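PDB 4QGL: acireductone dioxygenase from Bacillus anthracis, which probably catalyses the oxygen-dependent cleavage of an acireductone in the methionine salvage pathway, with a product set that depends on whether iron or nickel is bound. Local coordinates for residues K25-E29 / E30-Y34; L85-T89 / P90-E94; S141-E144 / N145-H148. All coordinates share one frame; numbering follows the deposited sequence.

In the fold
Followed from the N terminus, the three contacts come in series, none nested in or crossing another, and each is a local contact within one continuous stretch, where the chain leaves one element and turns toward the next. Interaction 1 closes the end of helix 20-29 and sends the chain into strand 33-36. Interaction 2 lies on the far side of the chain's centre, about 31 Å from interaction 1 between centres, and turns strand 79-85 into helix 92-96. Interaction 3 links strand 138-142 of one sheet to strand 148-151 of the other and carries a metal ligand. Interactions 1 and 3 touch, since strands 33-36 and 138-142 are neighbours: Val32 and Gly31 pack on Pro143, and Leu33 pairs with Ser141.

Interaction 1. Residues K25-E29 / E30-Y34; sequences KFLQE and EGVLY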
loop_
_atom_site.group_PDB
_atom_site.type_symbol
_atom_site.label_atom_id
_atom_site.label_comp_id
_atom_site.label_asym_id
_atom_site.label_seq_id
_atom_site.Cartn_x
_atom_site.Cartn_y
_atom_site.Cartn_z
ATOM N N LYS A 25 -3.333 0.015 -16.857
ATOM C CA LYS A 25 -2.527 -0.559 -17.932
ATOM C C LYS A 25 -1.034 -0.477 -17.664
ATOM O O LYS A 25 -0.317 -1.468 -17.847
ATOM C CB LYS A 25 -2.865 0.073 -19.265
ATOM C CG LYS A 25 -4.089 -0.599 -19.873
ATOM C CD LYS A 25 -4.577 0.145 -21.096
ATOM C CE LYS A 25 -5.731 -0.597 -21.744
ATOM N NZ LYS A 25 -6.369 0.246 -22.795
ATOM N N PHE A 26 -0.579 0.690 -17.188
ATOM C CA PHE A 26 0.828 0.880 -16.836
ATOM C C PHE A 26 1.293 -0.052 -15.706
ATOM O O PHE A 26 2.315 -0.703 -15.826
ATOM C CB PHE A 26 1.088 2.346 -16.503
ATOM C CG PHE A 26 2.470 2.616 -16.045
ATOM C CD1 PHE A 26 3.472 2.914 -16.954
ATOM C CD2 PHE A 26 2.783 2.558 -14.709
ATOM C CE1 PHE A 26 4.767 3.169 -16.537
ATOM C CE2 PHE A 26 4.074 2.795 -14.281
ATOM C CZ PHE A 26 5.067 3.110 -15.199
ATOM N N LEU A 27 0.526 -0.132 -14.631
ATOM C CA LEU A 27 0.865 -0.998 -13.505
ATOM C C LEU A 27 0.866 -2.465 -13.916
ATOM O O LEU A 27 1.676 -3.256 -13.441
ATOM C CB LEU A 27 -0.103 -0.763 -12.349
ATOM C CG LEU A 27 0.034 0.624 -11.729
ATOM C CD1 LEU A 27 -1.099 0.938 -10.771
ATOM C CD2 LEU A 27 1.376 0.777 -11.032
ATOM N N GLN A 28 -0.034 -2.814 -14.817
ATOM C CA GLN A 28 -0.121 -4.166 -15.367
ATOM C C GLN A 28 1.152 -4.539 -16.106
ATOM O O GLN A 28 1.685 -5.639 -15.954
ATOM C CB GLN A 28 -1.272 -4.189 -16.355
ATOM C CG GLN A 28 -1.893 -5.534 -16.639
ATOM C CD GLN A 28 -3.389 -5.460 -16.458
ATOM O OE1 GLN A 28 -3.950 -4.350 -16.298
ATOM N NE2 GLN A 28 -4.056 -6.637 -16.438
ATOM N N GLU A 29 1.636 -3.602 -16.915
ATOM C CA GLU A 29 2.882 -3.810 -17.603
ATOM C C GLU A 29 4.066 -3.934 -16.642
ATOM O O GLU A 29 5.018 -4.623 -16.963
ATOM C CB GLU A 29 3.101 -2.743 -18.674
ATOM C CG GLU A 29 2.449 -3.130 -20.005
ATOM C CD GLU A 29 3.075 -4.383 -20.653
ATOM O OE1 GLU A 29 2.350 -5.238 -21.242
ATOM O OE2 GLU A 29 4.322 -4.526 -20.571
ATOM N N GLU A 30 4.012 -3.330 -15.454
ATOM C CA GLU A 30 5.141 -3.467 -14.494
ATOM C C GLU A 30 5.017 -4.624 -13.510
ATOM O O GLU A 30 5.867 -4.798 -12.666
ATOM C CB GLU A 30 5.354 -2.192 -13.693
ATOM C CG GLU A 30 5.575 -0.922 -14.520
ATOM C CD GLU A 30 6.746 -0.977 -15.503
ATOM O OE1 GLU A 30 7.618 -1.844 -15.326
ATOM O OE2 GLU A 30 6.779 -0.161 -16.461
ATOM N N GLY A 31 3.950 -5.401 -13.618
ATOM C CA GLY A 31 3.712 -6.538 -12.735
ATOM C C GLY A 31 3.056 -6.139 -11.436
ATOM O O GLY A 31 2.907 -6.955 -10.579
ATOM N N VAL A 32 2.647 -4.881 -11.290
ATOM C CA VAL A 32 2.066 -4.391 -10.030
ATOM C C VAL A 32 0.526 -4.553 -10.042
ATOM O O VAL A 32 -0.188 -3.887 -10.784
ATOM C CB VAL A 32 2.489 -2.913 -9.750
ATOM C CG1 VAL A 32 2.068 -2.435 -8.363
ATOM C CG2 VAL A 32 3.978 -2.779 -9.876
ATOM N N LEU A 33 0.018 -5.458 -9.219
ATOM C CA LEU A 33 -1.425 -5.634 -9.128
ATOM C C LEU A 33 -2.034 -4.427 -8.491
ATOM O O LEU A 33 -1.549 -3.938 -7.484
ATOM C CB LEU A 33 -1.796 -6.854 -8.298
ATOM C CG LEU A 33 -3.315 -7.191 -8.197
ATOM C CD1 LEU A 33 -3.994 -7.254 -9.571
ATOM C CD2 LEU A 33 -3.547 -8.510 -7.458
ATOM N N TYR A 34 -3.088 -3.932 -9.090
ATOM C CA TYR A 34 -3.796 -2.841 -8.509
ATOM C C TYR A 34 -5.291 -3.163 -8.488
ATOM O O TYR A 34 -5.823 -3.748 -9.423
ATOM C CB TYR A 34 -3.473 -1.549 -9.253
ATOM C CG TYR A 34 -4.265 -0.388 -8.740
ATOM C CD1 TYR A 34 -4.344 -0.119 -7.374
ATOM C CD2 TYR A 34 -4.961 0.440 -9.614
ATOM C CE1 TYR A 34 -5.112 0.928 -6.887
ATOM C CE2 TYR A 34 -5.722 1.514 -9.146
ATOM C CZ TYR A 34 -5.802 1.755 -7.782
ATOM O OH TYR A 34 -6.564 2.819 -7.336
#
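Glu30 lays its CG over one face of the Phe26 ring, 4.0 Å above the plane and shifted toward the rim. Its CG stands anti to the carbonyl carbon (chi1 -56°), and a bend at chi2 (-57°) turns the carboxylate toward the ring, which brings OE2 to 3.9 Å from Phe26 CE1. The carboxylate is inclined to the ring by 56°, so the two groups are not stacked. OE1 is taken up by the backbone N-H of Lys125, whose side-chain ammonium forms a salt bridge with Glu29.

Next to this pair, in the backbone, helix 20-29 ends in a Schellman motif, with Gly31 at positive phi. Val32 N reaches back to Leu27 O at 2.9 Å, while Gly31 N bonds to Gln28 O at 3.3 Å, approaching from above the carbonyl plane. Glu30 N bonds to Phe26 O at 3.1 Å, four residues back. The turn carries the chain back past Leu27, whose two methyls are shared out: CD2 lies 4.1 Å from Val32 CB, and CD1 sits 3.8 Å from Tyr34 CB, oblique to the tyrosine ring. Leu27 is buried, with Ile8, Phe130 and Val132 of the other sheet among its neighbours, and the Phe130 ring also meets that of Phe26 edge-to-face. The Tyr34 hydroxyl is hydrogen-bonded to Asp138 and to the backbone N of Ala6.

Interaction 2. Residues L85-T89 / P90-E94; sequences LSNST and PNLDE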
loop_
_atom_site.group_PDB
_atom_site.type_symbol
_atom_site.label_atom_id
_atom_site.label_comp_id
_atom_site.label_asym_id
_atom_site.label_seq_id
_atom_site.Cartn_x
_atom_site.Cartn_y
_atom_site.Cartn_z
ATOM N N LEU A 85 0.321 4.322 11.400
ATOM C CA LEU A 85 1.470 5.197 11.651
ATOM C C LEU A 85 0.990 6.616 11.652
ATOM O O LEU A 85 0.132 6.963 10.859
ATOM C CB LEU A 85 2.510 5.037 10.552
ATOM C CG LEU A 85 3.190 3.666 10.494
ATOM C CD1 LEU A 85 4.051 3.536 9.261
ATOM C CD2 LEU A 85 4.017 3.417 11.730
ATOM N N SER A 86 1.521 7.431 12.563
ATOM C CA SER A 86 1.204 8.865 12.628
ATOM C C SER A 86 2.311 9.604 13.392
ATOM O O SER A 86 3.214 8.967 13.920
ATOM C CB SER A 86 -0.173 9.113 13.247
ATOM O OG SER A 86 -0.280 8.535 14.529
ATOM N N ASN A 87 2.266 10.939 13.410
ATOM C CA ASN A 87 3.326 11.764 14.036
ATOM C C ASN A 87 3.519 11.409 15.498
ATOM O O ASN A 87 4.630 11.463 16.014
ATOM C CB ASN A 87 3.010 13.275 13.942
ATOM C CG ASN A 87 3.755 13.976 12.807
ATOM O OD1 ASN A 87 4.622 13.406 12.133
ATOM N ND2 ASN A 87 3.417 15.232 12.596
ATOM N N SER A 88 2.414 11.056 16.144
ATOM C CA SER A 88 2.366 10.646 17.544
ATOM C C SER A 88 3.050 9.287 17.873
ATOM O O SER A 88 3.549 9.094 18.989
ATOM C CB SER A 88 0.888 10.618 17.960
ATOM O OG SER A 88 0.041 10.720 16.811
ATOM N N THR A 89 3.048 8.351 16.917
ATOM C CA THR A 89 3.748 7.055 17.040
ATOM C C THR A 89 5.172 7.222 17.597
ATOM O O THR A 89 6.001 7.858 16.964
ATOM C CB THR A 89 3.891 6.367 15.647
ATOM O OG1 THR A 89 2.615 5.917 15.181
ATOM C CG2 THR A 89 4.866 5.169 15.685
ATOM N N PRO A 90 5.465 6.618 18.763
ATOM C CA PRO A 90 6.852 6.632 19.237
ATOM C C PRO A 90 7.767 5.881 18.273
ATOM O O PRO A 90 7.377 4.857 17.715
ATOM C CB PRO A 90 6.773 5.900 20.586
ATOM C CG PRO A 90 5.546 5.050 20.498
ATOM C CD PRO A 90 4.584 5.841 19.660
ATOM N N ASN A 91 8.973 6.402 18.088
ATOM C CA ASN A 91 9.980 5.836 17.175
ATOM C C ASN A 91 9.607 5.911 15.688
ATOM O O ASN A 91 10.106 5.132 14.871
ATOM C CB ASN A 91 10.296 4.377 17.539
ATOM C CG ASN A 91 10.308 4.128 19.036
ATOM O OD1 ASN A 91 10.944 4.849 19.789
ATOM N ND2 ASN A 91 9.632 3.082 19.463
ATOM N N LEU A 92 8.752 6.849 15.324
ATOM C CA LEU A 92 8.335 6.917 13.944
ATOM C C LEU A 92 9.551 6.970 13.048
ATOM O O LEU A 92 9.671 6.170 12.133
ATOM C CB LEU A 92 7.469 8.145 13.702
ATOM C CG LEU A 92 6.914 8.331 12.292
ATOM C CD1 LEU A 92 6.097 7.126 11.828
ATOM C CD2 LEU A 92 6.069 9.589 12.254
ATOM N N ASP A 93 10.451 7.910 13.354
ATOM C CA ASP A 93 11.650 8.179 12.554
ATOM C C ASP A 93 12.530 6.969 12.403
ATOM O O ASP A 93 13.031 6.658 11.326
ATOM C CB ASP A 93 12.495 9.259 13.232
ATOM C CG ASP A 93 11.881 10.647 13.131
ATOM O OD1 ASP A 93 11.046 10.854 12.205
ATOM O OD2 ASP A 93 12.251 11.521 13.978
ATOM N N GLU A 94 12.732 6.309 13.525
ATOM C CA GLU A 94 13.616 5.175 13.591
ATOM C C GLU A 94 12.958 3.905 13.043
ATOM O O GLU A 94 13.601 2.883 12.949
ATOM C CB GLU A 94 14.050 4.978 15.037
ATOM C CG GLU A 94 14.911 6.123 15.584
ATOM C CD GLU A 94 14.139 7.195 16.356
ATOM O OE1 GLU A 94 12.919 7.351 16.138
ATOM O OE2 GLU A 94 14.765 7.898 17.187
#
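Two successive beta turns, type I from Ser86 to Thr89 and type II from Thr89 to Leu92, carry the chain from the end of strand 79-85 into helix 92-96, and Leu92 folds back across both. Its CB points toward the preceding residues, and with CG anti to the backbone N (chi1 -178°) the branch is directed back toward the first turn. There CD2 comes to 3.4 Å from Ser86 O and also meets Asn87, at CA and at OD1. The other methyl, CD1, lies 4.3 Å from Leu85 CD2, so the end of strand 79-85 touches the residue that closes the second turn.

Thr89, at the junction of the turns, works on both sides. Its OG1 accepts the N-H of Ser86 at 3.2 Å in a fairly straight bond (151°), while CG2, anti to the backbone N, lies on the Pro90 side. Thr89 O is the acceptor of the second turn, but Leu92 N lies 3.4 Å away and the bond is weak. Ser86 OG and Ser88 OG share a further hydrogen bond of 3.2 Å. From a neighbouring loop, Arg156 touches both Asn87 and Leu92.

With the backbone bonds closing both turns weak, the form of this surface linker probably owes much to the Thr89 hydroxyl, the proline ring's restraint on the backbone and the burial of the Leu92 side chain.

Interaction 3. Residues S141-E144 / N145-H148; sequences SVPE and NARH. With CD (cadmium ion), chain B.
His148 binds a cadmium ion through NE2 at 2.6 Å, and Val142 covers one face of its imidazole: CG1 stands 3.8 Å from the ring centroid and only 8° off the ring normal, a CH-pi contact centred on the ring. The methyl reaches this place because it lies anti to the backbone N (chi1 168°) and because the CB of Val142 points toward the histidine. A water lies 2.4 Å from the cadmium, and His103, His105 and Glu109 supply the other protein ligands.

The other ring nitrogen helps to fix its rotation. ND1 donates to Ala146 O at 2.7 Å, nearly straight (166°), with the acceptor close to the ring plane; NE2 is thereby left to face the metal. The accepting carbonyl may also make the imidazole a somewhat stronger electron donor.

Ala146 is itself placed by the type II turn that begins at Pro143. Its N-H reaches Pro143 O at 3.3 Å, from above the carbonyl plane, and its CB packs 4.2 Å from Pro143 CG. A water lies within hydrogen-bonding distance of both Pro143 O and Ala146 O and may bridge them. Further out, the backbone N-H of Glu144 bonds to Asp108, a residue that may transmit local conformational changes, while Arg147 makes a salt bridge with Glu102.

A histidine entering a strand beside three ligands from the 103-109 region is the three-His, one-Glu metal site of the cupin fold, here holding cadmium where iron or nickel is expected.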
loop_
_atom_site.group_PDB
_atom_site.type_symbol
_atom_site.label_atom_id
_atom_site.label_comp_id
_atom_site.label_asym_id
_atom_site.label_seq_id
_atom_site.Cartn_x
_atom_site.Cartn_y
_atom_site.Cartn_z
ATOM N N SER A 141 -0.206 -4.560 -4.961
ATOM C CA SER A 141 0.748 -5.623 -4.653
ATOM C C SER A 141 2.041 -5.413 -5.395
ATOM O O SER A 141 2.089 -5.351 -6.625
ATOM C CB SER A 141 0.246 -7.050 -4.926
ATOM O OG SER A 141 1.329 -7.978 -4.726
ATOM N N VAL A 142 3.091 -5.348 -4.599
ATOM C CA VAL A 142 4.368 -5.066 -5.070
ATOM C C VAL A 142 5.094 -6.389 -5.179
ATOM O O VAL A 142 5.360 -7.032 -4.161
ATOM C CB VAL A 142 5.079 -4.131 -4.091
ATOM C CG1 VAL A 142 6.565 -4.041 -4.420
ATOM C CG2 VAL A 142 4.427 -2.750 -4.101
ATOM N N PRO A 143 5.448 -6.784 -6.413
ATOM C CA PRO A 143 5.983 -8.111 -6.719
ATOM C C PRO A 143 7.323 -8.461 -6.060
ATOM O O PRO A 143 8.153 -7.602 -5.739
ATOM C CB PRO A 143 6.143 -8.117 -8.245
ATOM C CG PRO A 143 6.100 -6.700 -8.668
ATOM C CD PRO A 143 5.502 -5.868 -7.569
ATOM N N GLU A 144 7.499 -9.766 -5.891
ATOM C CA GLU A 144 8.687 -10.291 -5.310
ATOM C C GLU A 144 9.843 -9.867 -6.202
ATOM O O GLU A 144 9.697 -9.772 -7.418
ATOM C CB GLU A 144 8.583 -11.827 -5.144
ATOM C CG GLU A 144 8.700 -12.648 -6.415
ATOM C CD GLU A 144 8.698 -14.158 -6.124
ATOM O OE1 GLU A 144 8.478 -14.565 -4.965
ATOM O OE2 GLU A 144 8.930 -14.962 -7.053
ATOM N N ASN A 145 10.972 -9.567 -5.557
ATOM C CA ASN A 145 12.262 -9.170 -6.183
ATOM C C ASN A 145 12.334 -7.762 -6.762
ATOM O O ASN A 145 13.396 -7.352 -7.213
ATOM C CB ASN A 145 12.748 -10.197 -7.205
ATOM C CG ASN A 145 12.769 -11.593 -6.637
ATOM O OD1 ASN A 145 12.980 -11.781 -5.424
ATOM N ND2 ASN A 145 12.473 -12.592 -7.489
ATOM N N ALA A 146 11.242 -7.014 -6.707
ATOM C CA ALA A 146 11.257 -5.654 -7.209
ATOM C C ALA A 146 11.840 -4.703 -6.170
ATOM O O ALA A 146 11.342 -4.585 -5.065
ATOM C CB ALA A 146 9.867 -5.205 -7.601
ATOM N N ARG A 147 12.891 -4.004 -6.567
ATOM C CA ARG A 147 13.491 -2.969 -5.720
ATOM C C ARG A 147 12.493 -1.816 -5.549
ATOM O O ARG A 147 11.897 -1.353 -6.526
ATOM C CB ARG A 147 14.794 -2.482 -6.320
ATOM C CG ARG A 147 15.793 -3.579 -6.633
ATOM C CD ARG A 147 16.462 -4.166 -5.388
ATOM N NE ARG A 147 17.373 -3.239 -4.662
ATOM C CZ ARG A 147 17.873 -3.463 -3.441
ATOM N NH1 ARG A 147 17.606 -4.589 -2.773
ATOM N NH2 ARG A 147 18.634 -2.563 -2.871
ATOM N N HIS A 148 12.276 -1.408 -4.298
ATOM C CA HIS A 148 11.329 -0.350 -3.990
ATOM C C HIS A 148 11.637 0.289 -2.630
ATOM O O HIS A 148 12.411 -0.272 -1.882
ATOM C CB HIS A 148 9.893 -0.897 -4.039
ATOM C CG HIS A 148 9.595 -1.917 -3.003
ATOM N ND1 HIS A 148 10.064 -3.206 -3.078
ATOM C CD2 HIS A 148 8.905 -1.837 -1.845
ATOM C CE1 HIS A 148 9.680 -3.879 -2.009
ATOM N NE2 HIS A 148 8.989 -3.067 -1.232
HETATM CD CD CD B . 8.962 -3.156 1.366
HETATM O O HOH W 1 9.991 -6.876 -3.481
HETATM O O HOH W 2 8.288 -0.952 1.825
#